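Local atomic coordinates of mitochondrial edited mRNA stability factor 1 (PDB entry 6NL1), a protein that probably processes the 5' ends of mitochondrial mRNAs, contributes to the stability of edited transcripts, and carries a Nudix domain. Residues 81-86 and 102-107; 88-93 and 173-178; 137-142 and 169-174; 191-196 and 244-249. All blocks are in the same frame, centred on the assembly; numbering follows the deposited sequence.

Contact 1. Residues 81-86 and 102-107; sequences IQLEKL and YKWQTK
Lys103 O is gripped twice from the 81-86 side: Glu84 N donates a hydrogen bond of 2.9 Å to it, and Leu83 CA adds a CA-H...O contact. Lys103 N answers with a 2.8 Å bond to Glu84 O, which makes Glu84 and Lys103 a hydrogen-bonded antiparallel pair at the margin of a four-stranded sheet, where short strand 84-86 lies outermost. Lys85 and Tyr102 form the next, non-hydrogen-bonded pair. Their side chains share a face, and with CG anti to the backbone N (chi1 -166°) the lysine sets that carbon over the tyrosine ring in a CH-pi contact, 4.0 Å from its centroid. The phenol hydroxyl bonds to Glu180. Toward Ile81 direct pairing gives way to a water that donates to Gln82 O and Glu84 OE1 and accepts from Gln105 N at 3.0 Å. Beyond it, the Trp104 indole is sandwiched: Thr106 CG2 sits over one face, while over the other Ile81 CG2 stands 3.6 Å from the centroid of the five-membered ring, 5° off its normal. On that side too, Ile81 CG1 comes to 3.6 Å from Trp104 CZ2 of the six-membered ring.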
# COMPACT_ATOMS: atom_id res chain seq x y z
N ILE A 81 -18.67 2.84 -15.93
CA ILE A 81 -17.53 2.27 -16.63
C ILE A 81 -18.02 1.65 -17.92
O ILE A 81 -18.90 0.80 -17.92
CB ILE A 81 -16.82 1.21 -15.77
CG1 ILE A 81 -16.03 1.89 -14.65
CG2 ILE A 81 -15.89 0.32 -16.62
CD1 ILE A 81 -15.64 0.97 -13.51
N GLN A 82 -17.44 2.10 -19.03
CA GLN A 82 -17.81 1.58 -20.34
C GLN A 82 -16.81 0.51 -20.79
O GLN A 82 -15.64 0.81 -21.02
CB GLN A 82 -17.87 2.71 -21.36
CG GLN A 82 -18.28 2.28 -22.76
CD GLN A 82 -18.01 3.36 -23.80
OE1 GLN A 82 -17.06 4.14 -23.69
NE2 GLN A 82 -18.86 3.41 -24.83
N LEU A 83 -17.26 -0.73 -20.91
CA LEU A 83 -16.37 -1.79 -21.36
C LEU A 83 -16.54 -2.04 -22.84
O LEU A 83 -17.65 -1.94 -23.37
CB LEU A 83 -16.61 -3.08 -20.58
CG LEU A 83 -16.29 -3.03 -19.08
CD1 LEU A 83 -16.46 -4.42 -18.47
CD2 LEU A 83 -14.87 -2.52 -18.86
N GLU A 84 -15.44 -2.35 -23.51
CA GLU A 84 -15.47 -2.68 -24.93
C GLU A 84 -14.98 -4.11 -25.11
O GLU A 84 -13.87 -4.45 -24.70
CB GLU A 84 -14.59 -1.71 -25.72
CG GLU A 84 -15.03 -0.25 -25.55
CD GLU A 84 -13.93 0.76 -25.87
OE1 GLU A 84 -13.26 1.23 -24.93
OE2 GLU A 84 -13.75 1.08 -27.07
N LYS A 85 -15.83 -4.95 -25.71
CA LYS A 85 -15.46 -6.34 -25.93
C LYS A 85 -14.41 -6.43 -27.03
O LYS A 85 -14.49 -5.74 -28.03
CB LYS A 85 -16.68 -7.19 -26.30
CG LYS A 85 -16.38 -8.69 -26.21
CD LYS A 85 -17.51 -9.55 -26.74
CE LYS A 85 -17.17 -11.03 -26.54
NZ LYS A 85 -17.85 -11.94 -27.51
N LEU A 86 -13.41 -7.28 -26.81
CA LEU A 86 -12.39 -7.52 -27.81
C LEU A 86 -12.53 -8.95 -28.33
O LEU A 86 -12.95 -9.85 -27.61
CB LEU A 86 -11.00 -7.30 -27.22
CG LEU A 86 -10.74 -5.91 -26.63
CD1 LEU A 86 -9.34 -5.83 -26.05
CD2 LEU A 86 -10.93 -4.82 -27.68
N TYR A 102 -12.29 -7.97 -22.28
CA TYR A 102 -12.86 -6.64 -22.40
C TYR A 102 -11.82 -5.57 -22.07
O TYR A 102 -10.87 -5.81 -21.32
CB TYR A 102 -14.06 -6.47 -21.48
CG TYR A 102 -15.30 -7.23 -21.91
CD1 TYR A 102 -15.39 -8.61 -21.77
CD2 TYR A 102 -16.39 -6.55 -22.44
CE1 TYR A 102 -16.52 -9.29 -22.14
CE2 TYR A 102 -17.53 -7.22 -22.81
CZ TYR A 102 -17.59 -8.59 -22.67
OH TYR A 102 -18.73 -9.26 -23.05
N LYS A 103 -12.05 -4.38 -22.60
CA LYS A 103 -11.14 -3.27 -22.42
C LYS A 103 -11.86 -2.09 -21.78
O LYS A 103 -13.02 -1.81 -22.08
CB LYS A 103 -10.60 -2.86 -23.79
CG LYS A 103 -9.63 -1.73 -23.78
CD LYS A 103 -9.20 -1.40 -25.20
CE LYS A 103 -10.33 -0.78 -25.98
NZ LYS A 103 -9.83 -0.02 -27.16
N TRP A 104 -11.15 -1.40 -20.89
CA TRP A 104 -11.67 -0.18 -20.29
C TRP A 104 -10.61 0.90 -20.50
O TRP A 104 -9.51 0.80 -19.96
CB TRP A 104 -11.90 -0.39 -18.80
CG TRP A 104 -12.34 0.84 -18.06
CD1 TRP A 104 -13.08 1.88 -18.56
CD2 TRP A 104 -12.07 1.15 -16.69
NE1 TRP A 104 -13.29 2.81 -17.58
CE2 TRP A 104 -12.69 2.40 -16.42
CE3 TRP A 104 -11.37 0.51 -15.67
CZ2 TRP A 104 -12.62 3.01 -15.16
CZ3 TRP A 104 -11.31 1.12 -14.41
CH2 TRP A 104 -11.94 2.35 -14.18
N GLN A 105 -10.95 1.92 -21.31
CA GLN A 105 -10.04 3.02 -21.62
C GLN A 105 -10.29 4.18 -20.66
O GLN A 105 -11.35 4.80 -20.70
CB GLN A 105 -10.24 3.49 -23.07
CG GLN A 105 -9.24 4.57 -23.52
CD GLN A 105 -7.78 4.18 -23.24
OE1 GLN A 105 -7.00 4.96 -22.68
NE2 GLN A 105 -7.42 2.97 -23.62
N THR A 106 -9.33 4.47 -19.80
CA THR A 106 -9.60 5.39 -18.70
C THR A 106 -8.37 6.22 -18.31
O THR A 106 -7.43 6.37 -19.10
CB THR A 106 -10.19 4.60 -17.49
OG1 THR A 106 -10.65 5.51 -16.47
CG2 THR A 106 -9.15 3.63 -16.89
N LYS A 107 -8.38 6.76 -17.09
CA LYS A 107 -7.25 7.52 -16.55
C LYS A 107 -6.76 6.88 -15.26
O LYS A 107 -7.52 6.20 -14.57
CB LYS A 107 -7.69 8.96 -16.23
CG LYS A 107 -8.34 9.69 -17.39
CD LYS A 107 -7.32 10.13 -18.41
CE LYS A 107 -7.93 11.12 -19.41
NZ LYS A 107 -6.91 11.56 -20.41
O HOH W 1 -13.72 2.00 -22.34
O HOH W 2 -15.52 4.43 -19.20

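Contact 2. Residues 88-93 and 173-178; sequences HPPARF and TVYLFG
Phe93 works as the central bump of this contact, its ring driven at Tyr175 and its CB set against the tip of Phe177. The two receiving aromatics are alternate residues of strand 171-178 and therefore stand on one face of the antiparallel sheet, over which the linker between strands 84-86 and 100-107 passes. Phe93 leads with a corner: CE1 lies 3.4 Å above the Tyr175 plane, offset toward the CD2-CE2 rim, and the two ring planes are inclined at 57°. At its base, Phe93 CB meets Phe177 CZ at 3.9 Å, so one side chain bridges the dip between the two strand aromatics. The prolines fill in around it. Pro89 CB abuts the edge of the Phe177 ring in its plane, 4.0 Å from CE1, whereas Pro90 CD touches Tyr175 CE1 obliquely and also lies at the edge of Phe93. A short 3-10 turn, closed by the bond from Phe93 N to Pro90 O at 3.0 Å, brings Pro90 and Phe93 together. Arg92 folds back over the cluster: CG, set between the backbone N and the carbonyl carbon (chi1 57°), lies over one Phe93 face, and Pro90 CG sits over the guanidinium. NH2 forms a salt bridge with Glu136, whose OE2 is hydrogen-bonded to Tyr175 OH as well; Arg92 NH2 itself comes within 3.1 Å of Tyr175 OH.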
# COMPACT_ATOMS: atom_id res chain seq x y z
N HIS A 88 -10.01 -10.82 -29.37
CA HIS A 88 -8.86 -11.58 -28.92
C HIS A 88 -7.99 -10.63 -28.13
O HIS A 88 -8.08 -9.42 -28.30
CB HIS A 88 -8.04 -12.10 -30.11
CG HIS A 88 -8.83 -12.88 -31.11
ND1 HIS A 88 -9.04 -14.24 -31.00
CD2 HIS A 88 -9.46 -12.50 -32.25
CE1 HIS A 88 -9.77 -14.66 -32.02
NE2 HIS A 88 -10.04 -13.61 -32.79
N PRO A 89 -7.11 -11.16 -27.27
CA PRO A 89 -6.16 -10.25 -26.63
C PRO A 89 -5.11 -9.81 -27.65
O PRO A 89 -4.88 -10.50 -28.65
CB PRO A 89 -5.49 -11.12 -25.56
CG PRO A 89 -6.17 -12.47 -25.60
CD PRO A 89 -6.87 -12.57 -26.91
N PRO A 90 -4.48 -8.66 -27.42
CA PRO A 90 -3.30 -8.34 -28.23
C PRO A 90 -2.18 -9.34 -27.92
O PRO A 90 -2.22 -10.01 -26.88
CB PRO A 90 -2.93 -6.93 -27.76
CG PRO A 90 -3.48 -6.83 -26.38
CD PRO A 90 -4.76 -7.63 -26.40
N ALA A 91 -1.19 -9.45 -28.81
CA ALA A 91 -0.14 -10.46 -28.66
C ALA A 91 0.63 -10.34 -27.35
O ALA A 91 1.07 -11.33 -26.78
CB ALA A 91 0.82 -10.40 -29.84
N ARG A 92 0.79 -9.12 -26.86
CA ARG A 92 1.51 -8.89 -25.61
C ARG A 92 0.83 -9.53 -24.39
O ARG A 92 1.47 -9.67 -23.35
CB ARG A 92 1.70 -7.40 -25.36
CG ARG A 92 0.41 -6.57 -25.32
CD ARG A 92 0.79 -5.11 -25.21
NE ARG A 92 -0.34 -4.19 -25.16
CZ ARG A 92 -0.95 -3.71 -26.24
NH1 ARG A 92 -0.56 -4.10 -27.46
NH2 ARG A 92 -1.95 -2.85 -26.11
N PHE A 93 -0.44 -9.89 -24.52
CA PHE A 93 -1.14 -10.61 -23.45
C PHE A 93 -1.47 -12.04 -23.86
O PHE A 93 -2.49 -12.58 -23.45
CB PHE A 93 -2.41 -9.88 -23.00
CG PHE A 93 -2.14 -8.53 -22.42
CD1 PHE A 93 -2.70 -7.39 -22.98
CD2 PHE A 93 -1.27 -8.38 -21.35
CE1 PHE A 93 -2.44 -6.13 -22.46
CE2 PHE A 93 -0.98 -7.13 -20.83
CZ PHE A 93 -1.57 -6.00 -21.38
N THR A 173 -5.08 1.94 -20.12
CA THR A 173 -5.96 0.94 -20.71
C THR A 173 -6.00 -0.26 -19.78
O THR A 173 -4.96 -0.84 -19.44
CB THR A 173 -5.46 0.49 -22.10
OG1 THR A 173 -5.25 1.64 -22.92
CG2 THR A 173 -6.49 -0.43 -22.76
N VAL A 174 -7.21 -0.63 -19.35
CA VAL A 174 -7.40 -1.76 -18.45
C VAL A 174 -8.01 -2.92 -19.22
O VAL A 174 -9.00 -2.75 -19.92
CB VAL A 174 -8.33 -1.38 -17.28
CG1 VAL A 174 -8.59 -2.58 -16.38
CG2 VAL A 174 -7.75 -0.21 -16.50
N TYR A 175 -7.42 -4.10 -19.09
CA TYR A 175 -7.98 -5.30 -19.72
C TYR A 175 -8.55 -6.24 -18.67
O TYR A 175 -7.97 -6.43 -17.61
CB TYR A 175 -6.93 -6.04 -20.53
CG TYR A 175 -6.35 -5.26 -21.68
CD1 TYR A 175 -6.82 -5.44 -22.98
CD2 TYR A 175 -5.32 -4.35 -21.47
CE1 TYR A 175 -6.28 -4.73 -24.02
CE2 TYR A 175 -4.79 -3.64 -22.51
CZ TYR A 175 -5.26 -3.82 -23.77
OH TYR A 175 -4.71 -3.10 -24.80
N LEU A 176 -9.70 -6.85 -18.99
CA LEU A 176 -10.32 -7.83 -18.12
C LEU A 176 -10.42 -9.16 -18.86
O LEU A 176 -10.90 -9.20 -20.00
CB LEU A 176 -11.71 -7.38 -17.68
CG LEU A 176 -11.97 -5.97 -17.13
CD1 LEU A 176 -13.42 -5.86 -16.70
CD2 LEU A 176 -11.07 -5.63 -15.98
N PHE A 177 -9.95 -10.22 -18.22
CA PHE A 177 -10.03 -11.58 -18.76
C PHE A 177 -10.84 -12.45 -17.81
O PHE A 177 -10.49 -12.59 -16.63
CB PHE A 177 -8.63 -12.19 -18.89
CG PHE A 177 -7.67 -11.36 -19.67
CD1 PHE A 177 -7.50 -11.57 -21.03
CD2 PHE A 177 -6.94 -10.35 -19.05
CE1 PHE A 177 -6.61 -10.80 -21.76
CE2 PHE A 177 -6.05 -9.58 -19.77
CZ PHE A 177 -5.88 -9.81 -21.13
N GLY A 178 -11.91 -13.04 -18.31
CA GLY A 178 -12.69 -13.95 -17.50
C GLY A 178 -13.90 -14.45 -18.24
O GLY A 178 -13.99 -14.30 -19.46

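Contact 3. Residues 137-142 and 169-174; sequences PTYPER and DVDITV
The end of strand 132-137, where the chain peels away from strand 171-178, is settled by Pro137 and Thr138 meeting Asp171 and Thr173. Thr138 N donates to Asp171 O over 3.0 Å in a nearly straight bond (168°), although the donor stands 49° out of the carbonyl plane. The same oxygen takes a second bond, 2.8 Å long, from a water that accepts from Tyr139 N and so bridges the widening gap. Pro137 and Ile172 are the last pair between edge strand 132-137 and its antiparallel neighbour 171-178, a non-hydrogen-bonded one in keeping with a proline that has no N-H; Ile172 CD1 curls back to 3.9 Å from Pro137 CA. Thr138 OG1, anti to its carbonyl carbon and beside the backbone N, faces Thr173 OG1 at 2.8 Å, probably hydrogen-bonded, and Gln105 of the neighbouring strand reaches both with its amide. Asp171 OD2 lies in the plane of the Tyr139 ring at its edge, 3.6 Å from Tyr139 CD2, with carboxylate and ring planes 84° apart. That oxygen bonds to Tyr164, while OD1 pairs with Lys107. Arg142 NH1 stays 4.0 Å from Asp171 OD2, beyond salt-bridge range, while Arg142 NE bonds to Gly162 O.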
# COMPACT_ATOMS: atom_id res chain seq x y z
N PRO A 137 -0.07 1.84 -19.49
CA PRO A 137 -0.23 3.21 -19.99
C PRO A 137 -0.57 3.13 -21.48
O PRO A 137 0.04 2.38 -22.22
CB PRO A 137 1.15 3.83 -19.80
CG PRO A 137 1.85 2.93 -18.80
CD PRO A 137 1.32 1.56 -19.09
N THR A 138 -1.56 3.90 -21.90
CA THR A 138 -1.96 3.92 -23.30
C THR A 138 -0.93 4.60 -24.21
O THR A 138 -0.78 4.23 -25.36
CB THR A 138 -3.30 4.64 -23.44
OG1 THR A 138 -4.19 4.15 -22.42
CG2 THR A 138 -3.90 4.42 -24.83
N TYR A 139 -0.23 5.60 -23.68
CA TYR A 139 0.77 6.35 -24.46
C TYR A 139 2.06 6.47 -23.66
O TYR A 139 2.40 7.56 -23.20
CB TYR A 139 0.25 7.75 -24.80
CG TYR A 139 -1.11 7.73 -25.47
CD1 TYR A 139 -1.27 7.21 -26.75
CD2 TYR A 139 -2.23 8.23 -24.82
CE1 TYR A 139 -2.51 7.19 -27.36
CE2 TYR A 139 -3.48 8.21 -25.43
CZ TYR A 139 -3.61 7.68 -26.70
OH TYR A 139 -4.84 7.65 -27.30
N PRO A 140 2.77 5.35 -23.48
CA PRO A 140 3.94 5.25 -22.59
C PRO A 140 5.06 6.23 -22.91
O PRO A 140 5.79 6.65 -22.02
CB PRO A 140 4.42 3.79 -22.79
CG PRO A 140 3.76 3.33 -24.09
CD PRO A 140 2.44 4.05 -24.11
N GLU A 141 5.20 6.60 -24.18
CA GLU A 141 6.26 7.52 -24.58
C GLU A 141 6.08 8.86 -23.87
O GLU A 141 7.05 9.56 -23.62
CB GLU A 141 6.26 7.73 -26.09
CG GLU A 141 6.38 6.45 -26.90
CD GLU A 141 7.71 5.75 -26.68
OE1 GLU A 141 8.76 6.42 -26.77
OE2 GLU A 141 7.70 4.53 -26.41
N ARG A 142 4.84 9.21 -23.58
CA ARG A 142 4.59 10.48 -22.90
C ARG A 142 5.21 10.48 -21.50
O ARG A 142 5.51 11.54 -20.95
CB ARG A 142 3.10 10.79 -22.85
CG ARG A 142 2.48 11.00 -24.25
CD ARG A 142 1.05 11.57 -24.18
NE ARG A 142 1.00 12.82 -23.43
CZ ARG A 142 -0.13 13.42 -23.04
NH1 ARG A 142 -1.30 12.90 -23.34
NH2 ARG A 142 -0.07 14.56 -22.35
N ASP A 169 -3.78 12.32 -14.62
CA ASP A 169 -4.11 12.53 -16.03
C ASP A 169 -3.63 11.41 -16.94
O ASP A 169 -4.03 11.33 -18.11
CB ASP A 169 -3.55 13.87 -16.52
CG ASP A 169 -4.04 15.05 -15.70
OD1 ASP A 169 -3.19 15.74 -15.09
OD2 ASP A 169 -5.27 15.27 -15.65
N VAL A 170 -2.75 10.55 -16.43
CA VAL A 170 -2.18 9.49 -17.26
C VAL A 170 -3.26 8.59 -17.87
O VAL A 170 -4.12 8.06 -17.16
CB VAL A 170 -1.13 8.67 -16.48
CG1 VAL A 170 -0.64 7.49 -17.32
CG2 VAL A 170 0.04 9.60 -16.08
N ASP A 171 -3.25 8.45 -19.19
CA ASP A 171 -4.15 7.53 -19.88
C ASP A 171 -3.78 6.08 -19.58
O ASP A 171 -2.63 5.67 -19.73
CB ASP A 171 -4.12 7.76 -21.38
CG ASP A 171 -4.63 9.12 -21.77
OD1 ASP A 171 -5.87 9.30 -21.76
OD2 ASP A 171 -3.81 10.01 -22.09
N ILE A 172 -4.77 5.30 -19.15
CA ILE A 172 -4.57 3.91 -18.80
C ILE A 172 -5.57 3.02 -19.52
O ILE A 172 -6.76 3.33 -19.57
CB ILE A 172 -4.69 3.68 -17.27
CG1 ILE A 172 -3.67 4.53 -16.51
CG2 ILE A 172 -4.52 2.17 -16.94
CD1 ILE A 172 -2.19 4.08 -16.70
N THR A 173 -5.08 1.94 -20.12
CA THR A 173 -5.96 0.94 -20.71
C THR A 173 -6.00 -0.26 -19.78
O THR A 173 -4.96 -0.84 -19.44
CB THR A 173 -5.46 0.49 -22.10
OG1 THR A 173 -5.25 1.64 -22.92
CG2 THR A 173 -6.49 -0.43 -22.76
N VAL A 174 -7.21 -0.63 -19.35
CA VAL A 174 -7.40 -1.76 -18.45
C VAL A 174 -8.01 -2.92 -19.22
O VAL A 174 -9.00 -2.75 -19.92
CB VAL A 174 -8.33 -1.38 -17.28
CG1 VAL A 174 -8.59 -2.58 -16.38
CG2 VAL A 174 -7.75 -0.21 -16.50
O HOH W 3 -0.51 6.84 -21.09

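Contact 4. Residues 191-196 and 244-249; sequences EAAIQQ and TLLYER
Gln196 and Tyr247 meet at about a right angle, the glutamine presenting its amide to the tyrosine's backbone and ring at once. Gln196 OE1 accepts from Tyr247 N at 2.8 Å in a virtually straight bond (175°), the donor lying 35° out of the carbonyl plane. Gln196 NE2, the other arm of the amide, stands 3.4 Å above one face of the Tyr247 ring, displaced toward the CD1 rim; amide and ring planes are 59° apart. A water donates to Gln196 OE1 at 2.6 Å and to Leu245 O, so that OE1 is held by a backbone N-H and by a water tied to the turn. Leu245 to Glu248 form a type II beta turn, in which Tyr247 takes positive phi and Glu248 N bonds to Leu245 O. The turn leads into helix 250-262, and the sequence here resembles the Nudix box, the loop-helix-loop signature of the family. Glu248 OE1 accepts from Leu245 N across the turn while OE2 pairs with Arg256 of the helix. On the other segment, Ala192 O receives both Gln195 N and Gln196 N. Helix 180-193 offers two methyls, Ala192 CB at 3.6 Å from Tyr247 OH and Ala193 CB at 3.7 Å from Leu246 CD2.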
# COMPACT_ATOMS: atom_id res chain seq x y z
N GLU A 191 -17.34 -0.32 -10.61
CA GLU A 191 -18.14 0.90 -10.52
C GLU A 191 -18.31 1.34 -9.08
O GLU A 191 -18.23 2.53 -8.78
CB GLU A 191 -19.49 0.74 -11.21
CG GLU A 191 -19.36 0.62 -12.72
CD GLU A 191 -20.69 0.68 -13.43
OE1 GLU A 191 -20.71 1.11 -14.61
OE2 GLU A 191 -21.72 0.30 -12.82
N ALA A 192 -18.49 0.38 -8.18
CA ALA A 192 -18.56 0.70 -6.75
C ALA A 192 -17.21 1.16 -6.25
O ALA A 192 -17.12 2.10 -5.45
CB ALA A 192 -19.03 -0.51 -5.95
N ALA A 193 -16.15 0.51 -6.71
CA ALA A 193 -14.81 0.85 -6.25
C ALA A 193 -14.39 2.27 -6.64
O ALA A 193 -13.80 2.99 -5.84
CB ALA A 193 -13.79 -0.17 -6.76
N ILE A 194 -14.69 2.68 -7.88
CA ILE A 194 -14.29 4.02 -8.31
C ILE A 194 -15.11 5.12 -7.64
O ILE A 194 -14.82 6.30 -7.82
CB ILE A 194 -14.34 4.21 -9.86
CG1 ILE A 194 -15.78 4.13 -10.38
CG2 ILE A 194 -13.46 3.21 -10.56
CD1 ILE A 194 -15.90 4.47 -11.86
N GLN A 195 -16.14 4.72 -6.89
CA GLN A 195 -16.91 5.66 -6.09
C GLN A 195 -16.40 5.66 -4.66
O GLN A 195 -16.51 6.65 -3.95
CB GLN A 195 -18.40 5.31 -6.11
CG GLN A 195 -19.09 5.63 -7.44
CD GLN A 195 -20.52 5.14 -7.48
OE1 GLN A 195 -20.78 3.93 -7.58
NE2 GLN A 195 -21.46 6.07 -7.41
N GLN A 196 -15.86 4.53 -4.23
CA GLN A 196 -15.15 4.49 -2.97
C GLN A 196 -13.82 5.18 -3.24
O GLN A 196 -13.53 5.61 -4.36
CB GLN A 196 -14.93 3.05 -2.50
CG GLN A 196 -16.22 2.27 -2.20
CD GLN A 196 -15.99 0.76 -2.02
OE1 GLN A 196 -14.88 0.31 -1.68
NE2 GLN A 196 -17.03 -0.03 -2.26
N THR A 244 -7.43 -0.52 2.64
CA THR A 244 -8.87 -0.74 2.72
C THR A 244 -9.32 -1.81 1.72
O THR A 244 -9.04 -1.70 0.52
CB THR A 244 -9.66 0.54 2.39
OG1 THR A 244 -9.26 1.01 1.09
CG2 THR A 244 -9.39 1.65 3.42
N LEU A 245 -10.01 -2.84 2.20
CA LEU A 245 -10.70 -3.78 1.33
C LEU A 245 -11.87 -3.05 0.66
O LEU A 245 -12.32 -2.00 1.15
CB LEU A 245 -11.22 -4.98 2.14
CG LEU A 245 -10.16 -5.81 2.88
CD1 LEU A 245 -10.81 -6.75 3.89
CD2 LEU A 245 -9.31 -6.58 1.89
N LEU A 246 -12.36 -3.59 -0.44
CA LEU A 246 -13.57 -3.04 -1.05
C LEU A 246 -14.68 -3.00 0.00
O LEU A 246 -14.84 -3.95 0.77
CB LEU A 246 -13.99 -3.88 -2.26
CG LEU A 246 -13.03 -3.89 -3.46
CD1 LEU A 246 -13.51 -4.85 -4.53
CD2 LEU A 246 -12.86 -2.49 -4.02
N TYR A 247 -15.41 -1.88 0.05
CA TYR A 247 -16.54 -1.70 0.96
C TYR A 247 -16.13 -1.43 2.42
O TYR A 247 -16.98 -1.19 3.27
CB TYR A 247 -17.51 -2.88 0.90
CG TYR A 247 -18.17 -3.05 -0.45
CD1 TYR A 247 -19.20 -2.21 -0.85
CD2 TYR A 247 -17.75 -4.05 -1.32
CE1 TYR A 247 -19.80 -2.36 -2.10
CE2 TYR A 247 -18.34 -4.20 -2.56
CZ TYR A 247 -19.36 -3.36 -2.95
OH TYR A 247 -19.95 -3.50 -4.18
N GLU A 248 -14.83 -1.47 2.70
CA GLU A 248 -14.35 -1.26 4.05
C GLU A 248 -14.13 0.23 4.35
O GLU A 248 -13.59 0.97 3.52
CB GLU A 248 -13.07 -2.06 4.28
CG GLU A 248 -12.66 -2.19 5.73
CD GLU A 248 -11.39 -3.01 5.90
OE1 GLU A 248 -10.51 -2.97 5.01
OE2 GLU A 248 -11.29 -3.71 6.93
N ARG A 249 -14.57 0.68 5.51
CA ARG A 249 -14.32 2.05 5.95
C ARG A 249 -12.86 2.23 6.39
O ARG A 249 -12.20 1.26 6.77
CB ARG A 249 -15.27 2.43 7.09
CG ARG A 249 -16.72 2.59 6.67
CD ARG A 249 -17.64 2.93 7.85
NE ARG A 249 -17.12 4.02 8.67
CZ ARG A 249 -17.22 5.31 8.35
NH1 ARG A 249 -17.82 5.68 7.23
NH2 ARG A 249 -16.71 6.23 9.16
O HOH W 4 -12.71 0.49 -0.32

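From the N terminus, contact 1 comes first, closing the loop between 81-86 and 102-107 and adding the short outer strand to the sheet. Residues 88-93, within that loop, instead reach forward to 173-178, so contact 2 crosses contact 1 and lays the linker over the sheet. Contact 3 closes the long, partly unmodelled loop from 137-142 to 169-174; it shares Thr173 and Val174 with contact 2 and finishes the opposite outer strand. Strand 171-178 then runs into helix 180-193, and contact 4 follows in series, joining the end of that helix to the turn at 244-249 of the Nudix region. Ile81 N bonds to Glu191, linking contacts 1 and 4 directly.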